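Side-chain contact in 3',5'-cyclic-nucleotide phosphodiesterase 1 (Saccharomyces cerevisiae, PDB 4OJV), which is a zinc-binding class-II cyclic-nucleotide phosphodiesterase of yeast, a member of the metallo-hydrolase/oxidoreductase clan built from beta-sheets flanked by helices: residues 343-348 and 356-361. Numbering follows the deposited sequence.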
loop_
_atom_site.group_PDB
_atom_site.type_symbol
_atom_site.label_atom_id
_atom_site.label_comp_id
_atom_site.label_asym_id
_atom_site.label_seq_id
_atom_site.Cartn_x
_atom_site.Cartn_y
_atom_site.Cartn_z
ATOM N N GLU A 343 8.603 1.806 27.810
ATOM C CA GLU A 343 10.061 1.817 27.838
ATOM C C GLU A 343 10.623 3.222 27.684
ATOM O O GLU A 343 11.549 3.616 28.404
ATOM C CB GLU A 343 10.635 0.853 26.792
ATOM C CG GLU A 343 10.353 -0.601 27.147
ATOM C CD GLU A 343 10.788 -1.602 26.093
ATOM O OE1 GLU A 343 11.042 -1.224 24.928
ATOM O OE2 GLU A 343 10.880 -2.798 26.431
ATOM N N LEU A 344 10.051 3.994 26.762
ATOM C CA LEU A 344 10.486 5.375 26.573
ATOM C C LEU A 344 10.223 6.232 27.811
ATOM O O LEU A 344 11.092 7.007 28.229
ATOM C CB LEU A 344 9.807 5.998 25.354
ATOM C CG LEU A 344 10.295 5.518 23.986
ATOM C CD1 LEU A 344 9.347 5.995 22.898
ATOM C CD2 LEU A 344 11.705 5.987 23.694
ATOM N N ARG A 345 9.039 6.093 28.394
ATOM C CA ARG A 345 8.694 6.869 29.590
ATOM C C ARG A 345 9.594 6.502 30.771
ATOM O O ARG A 345 10.035 7.383 31.523
ATOM C CB ARG A 345 7.221 6.696 29.941
ATOM C CG ARG A 345 6.300 7.443 28.993
ATOM C CD ARG A 345 4.845 7.171 29.314
ATOM N NE ARG A 345 3.962 7.976 28.472
ATOM C CZ ARG A 345 2.666 7.742 28.300
ATOM N NH1 ARG A 345 2.080 6.710 28.893
ATOM N NH2 ARG A 345 1.948 8.536 27.516
ATOM N N PHE A 346 9.883 5.208 30.907
ATOM C CA PHE A 346 10.772 4.740 31.972
ATOM C C PHE A 346 12.177 5.312 31.794
ATOM O O PHE A 346 12.771 5.834 32.745
ATOM C CB PHE A 346 10.817 3.209 32.013
ATOM C CG PHE A 346 11.751 2.661 33.060
ATOM C CD1 PHE A 346 13.100 2.462 32.773
ATOM C CD2 PHE A 346 11.285 2.348 34.333
ATOM C CE1 PHE A 346 13.967 1.964 33.736
ATOM C CE2 PHE A 346 12.148 1.846 35.299
ATOM C CZ PHE A 346 13.488 1.658 34.998
ATOM N N LEU A 347 12.709 5.225 30.577
ATOM C CA LEU A 347 14.060 5.691 30.299
ATOM C C LEU A 347 14.176 7.209 30.408
ATOM O O LEU A 347 15.196 7.722 30.872
ATOM C CB LEU A 347 14.557 5.192 28.938
ATOM C CG LEU A 347 14.863 3.694 28.821
ATOM C CD1 LEU A 347 15.003 3.293 27.358
ATOM C CD2 LEU A 347 16.108 3.302 29.612
ATOM N N ALA A 348 13.124 7.924 30.013
ATOM C CA ALA A 348 13.104 9.376 30.154
ATOM C C ALA A 348 13.166 9.778 31.634
ATOM O O ALA A 348 13.904 10.699 31.996
ATOM C CB ALA A 348 11.885 9.981 29.472
ATOM N N LEU A 356 8.662 15.669 29.873
ATOM C CA LEU A 356 8.604 15.233 28.489
ATOM C C LEU A 356 7.300 14.472 28.274
ATOM O O LEU A 356 6.942 13.617 29.086
ATOM C CB LEU A 356 9.811 14.334 28.224
ATOM C CG LEU A 356 10.076 13.812 26.819
ATOM C CD1 LEU A 356 10.329 14.962 25.858
ATOM C CD2 LEU A 356 11.265 12.867 26.843
ATOM N N ARG A 357 6.585 14.789 27.194
ATOM C CA ARG A 357 5.270 14.202 26.943
ATOM C C ARG A 357 5.343 13.315 25.711
ATOM O O ARG A 357 5.511 13.804 24.589
ATOM C CB ARG A 357 4.224 15.299 26.771
ATOM C CG ARG A 357 4.064 16.124 28.033
ATOM C CD ARG A 357 3.614 17.532 27.752
ATOM N NE ARG A 357 3.642 18.310 28.985
ATOM C CZ ARG A 357 2.844 19.337 29.230
ATOM N NH1 ARG A 357 1.945 19.715 28.327
ATOM N NH2 ARG A 357 2.937 19.978 30.387
ATOM N N ILE A 358 5.259 12.006 25.934
ATOM C CA ILE A 358 5.465 11.011 24.885
ATOM C C ILE A 358 4.137 10.362 24.533
ATOM O O ILE A 358 3.401 9.909 25.411
ATOM C CB ILE A 358 6.513 9.950 25.294
ATOM C CG1 ILE A 358 7.781 10.620 25.851
ATOM C CG2 ILE A 358 6.824 9.042 24.108
ATOM C CD1 ILE A 358 8.838 9.647 26.330
ATOM N N SER A 359 3.842 10.340 23.235
ATOM C CA SER A 359 2.634 9.721 22.707
ATOM C C SER A 359 3.009 8.906 21.483
ATOM O O SER A 359 3.978 9.221 20.795
ATOM C CB SER A 359 1.615 10.787 22.280
ATOM O OG SER A 359 1.233 11.614 23.362
ATOM N N ILE A 360 2.228 7.875 21.191
ATOM C CA ILE A 360 2.368 7.144 19.932
ATOM C C ILE A 360 1.449 7.797 18.908
ATOM O O ILE A 360 0.298 8.102 19.219
ATOM C CB ILE A 360 1.982 5.647 20.093
ATOM C CG1 ILE A 360 2.756 4.975 21.244
ATOM C CG2 ILE A 360 2.154 4.894 18.778
ATOM C CD1 ILE A 360 4.260 4.905 21.081
ATOM N N ALA A 361 1.953 7.999 17.687
ATOM C CA ALA A 361 1.138 8.479 16.566
ATOM C C ALA A 361 0.080 7.454 16.194
ATOM O O ALA A 361 0.399 6.286 15.985
ATOM C CB ALA A 361 2.007 8.764 15.350
HETATM O O HOH W 1 4.643 10.812 28.456
#
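Leu344, Arg345 and Ala348 of helix 336-350 pack on Ile358 of strand 357-360 and Leu356 just before it, a helix-on-sheet contact, largely buried, at the outermost strand, within this chain, of a mixed sheet. The two short axes run nearly antiparallel, at 167°, and come within 9.3 Å of each other. Ile358 makes the largest single contribution. With its CG1 anti to the carbonyl carbon (chi1 -49°) and chi2 extended, it sends CD1 up to the helix, where CD1 lies 3.9 Å from CB of Leu344 and 4.4 Å from CB of Ala348. The second branch is used as well: CG2 of Ile358 comes 4.1 Å from CD1 of Leu344, and the two side chains cross at about a right angle. Just before the strand, CD2 of Leu356 meets the methyl CB of Ala348 at 4.0 Å.

Arg345 adds a polar tie along one flank. Its chain stays extended from CG to NE, carrying the guanidinium past Ile358 to the strand backbone. NH2 donates to O of Ile358 over 2.9 Å; on the carbonyl side the bond is nearly in line, but it bends at the hydrogen and the oxygen sits 24° out of the guanidinium plane. A water accepts from both NE of Arg345 and N of Ile358, so one arginine reaches both backbone polar groups of this residue, directly and through solvent. NH2 also makes a weak hydrogen bond to O of Ile80.

Behind the contact, Leu344 also touches Val324 of strand 321-325 and Ile301 of helix 297-311, while backbone hydrogen bonds join Arg357 and Ser359 to strand 321-325. Strand 321-325, helix 336-350 and strand 357-360 thus form a beta-alpha-beta unit with two neighbouring parallel strands, and the contact is the helix-to-second-strand packing of that crossover.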